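Local coordinates for ileal bile acid-binding protein (Danio rerio, PDB 3ELX) that probably binds bile acids, and perhaps fatty acids, inside the cell and carries them through the cytoplasm, at residues T105-G109 and G110-E114. Residues are numbered along the deposited sequence; the frame is centred on the assembly and turned at random.
Sequences TEISG and GKLVE
The carbonyl of Lys-111 takes two donors from the facing strand: the amide of Ser-108, whose N lies 2.8 Å from Lys-111 O, and a weaker CA-H of Ile-107. In return Lys-111 N bonds to Ser-108 O, but from well above the carbonyl plane (61° out of it), as the chain closes its tight turn. Gly-109 and Gly-110 form the corner of this type I' turn, both with positive phi; at Gly-110 a side chain would also run into Gly-109 O. Two residues further from the turn on each strand, Glu-106 and Val-113 make the next hydrogen-bonded pair, and Val-113 N meets Glu-106 O almost straight (174° at the hydrogen).

Side chains of the non-hydrogen-bonded pairs gather on one face. A chi1 of 176°, CG anti to the backbone N, swings the isobutyl end of Leu-112 toward the facing strand, where CD1 meets two partners. Ile-107 CD1 lies 3.6 Å from Leu-112 CD1. Thr-105 CG2 comes to 3.4 Å from Leu-112 CD1, tight for two methyl carbons. Thr-105 and Glu-114 run side by side in the same direction, with Thr-105 CG2 3.5 Å from Glu-114 CG. Beyond them a water joins their polar ends, donating to Glu-114 OE1 (2.7 Å) and bonding to Thr-105 OG1. With alanine at Thr-105, the water is likely to lose one of its two holders here and a gap to open beside Leu-112 CD1.

The other carboxylate oxygen of Glu-114 pairs with Arg-129, while Lys-111 reaches Glu-13. Trp-10 and Phe-6 pack against Ile-107 and Leu-112; Glu-114 also lies beside Gln-55, which contacts cholate in a bile-acid-bound structure of this protein; none is bound here. This is a 2:2 β-hairpin with a type I' loop, joining neighbouring strands 102-108 and 111-119 of the fatty-acid-binding-protein β-barrel.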
loop_
_atom_site.group_PDB
_atom_site.type_symbol
_atom_site.label_atom_id
_atom_site.label_comp_id
_atom_site.label_asym_id
_atom_site.label_seq_id
_atom_site.Cartn_x
_atom_site.Cartn_y
_atom_site.Cartn_z
ATOM N N THR A 105 2.335 6.108 3.685
ATOM C CA THR A 105 3.315 5.075 3.961
ATOM C C THR A 105 4.600 5.691 4.478
ATOM O O THR A 105 5.072 6.696 3.963
ATOM C CB THR A 105 3.559 4.209 2.730
ATOM O OG1 THR A 105 2.305 3.626 2.320
ATOM C CG2 THR A 105 4.561 3.106 3.036
ATOM N N GLU A 106 5.164 5.070 5.503
ATOM C CA GLU A 106 6.427 5.551 6.043
ATOM C C GLU A 106 7.225 4.419 6.660
ATOM O O GLU A 106 6.694 3.331 6.873
ATOM C CB GLU A 106 6.197 6.668 7.067
ATOM C CG GLU A 106 5.495 6.227 8.347
ATOM C CD GLU A 106 5.497 7.314 9.416
ATOM O OE1 GLU A 106 6.426 8.160 9.445
ATOM O OE2 GLU A 106 4.563 7.321 10.242
ATOM N N ILE A 107 8.500 4.688 6.920
ATOM C CA ILE A 107 9.313 3.782 7.717
ATOM C C ILE A 107 9.313 4.329 9.137
ATOM O O ILE A 107 9.712 5.474 9.366
ATOM C CB ILE A 107 10.761 3.653 7.192
ATOM C CG1 ILE A 107 10.785 3.219 5.716
ATOM C CG2 ILE A 107 11.562 2.678 8.069
ATOM C CD1 ILE A 107 10.007 1.935 5.382
ATOM N N SER A 108 8.814 3.526 10.071
ATOM C CA SER A 108 8.772 3.902 11.480
ATOM C C SER A 108 9.281 2.764 12.350
ATOM O O SER A 108 8.785 1.639 12.267
ATOM C CB SER A 108 7.354 4.283 11.905
ATOM O OG SER A 108 7.348 4.707 13.256
ATOM N N GLY A 109 10.277 3.057 13.182
ATOM C CA GLY A 109 10.858 2.045 14.063
ATOM C C GLY A 109 11.409 0.858 13.294
ATOM O O GLY A 109 11.344 -0.286 13.764
ATOM N N GLY A 110 11.945 1.137 12.108
ATOM C CA GLY A 110 12.536 0.123 11.247
ATOM C C GLY A 110 11.536 -0.720 10.474
ATOM O O GLY A 110 11.934 -1.638 9.755
ATOM N N LYS A 111 10.248 -0.411 10.628
ATOM C CA LYS A 111 9.173 -1.169 9.972
ATOM C C LYS A 111 8.491 -0.320 8.909
ATOM O O LYS A 111 8.447 0.900 9.027
ATOM C CB LYS A 111 8.110 -1.609 10.976
ATOM C CG LYS A 111 8.641 -2.157 12.284
ATOM C CD LYS A 111 8.904 -3.620 12.192
ATOM C CE LYS A 111 9.303 -4.126 13.564
ATOM N NZ LYS A 111 8.771 -5.476 13.806
ATOM N N LEU A 112 7.957 -0.977 7.886
ATOM C CA LEU A 112 7.162 -0.306 6.855
ATOM C C LEU A 112 5.723 -0.226 7.343
ATOM O O LEU A 112 5.078 -1.254 7.536
ATOM C CB LEU A 112 7.242 -1.081 5.535
ATOM C CG LEU A 112 6.403 -0.578 4.356
ATOM C CD1 LEU A 112 6.890 0.762 3.895
ATOM C CD2 LEU A 112 6.418 -1.589 3.209
ATOM N N VAL A 113 5.222 0.993 7.554
ATOM C CA VAL A 113 3.869 1.175 8.065
ATOM C C VAL A 113 3.002 1.838 7.011
ATOM O O VAL A 113 3.274 2.967 6.603
ATOM C CB VAL A 113 3.851 2.026 9.347
ATOM C CG1 VAL A 113 2.429 2.116 9.882
ATOM C CG2 VAL A 113 4.785 1.417 10.414
ATOM N N GLU A 114 1.962 1.125 6.591
ATOM C CA GLU A 114 1.109 1.547 5.485
ATOM C C GLU A 114 -0.312 1.729 5.983
ATOM O O GLU A 114 -0.909 0.792 6.508
ATOM C CB GLU A 114 1.146 0.511 4.371
ATOM C CG GLU A 114 2.516 0.352 3.755
ATOM C CD GLU A 114 2.542 -0.724 2.694
ATOM O OE1 GLU A 114 2.178 -0.425 1.536
ATOM O OE2 GLU A 114 2.920 -1.867 3.023
HETATM O O HOH W 1 1.718 1.995 0.559
#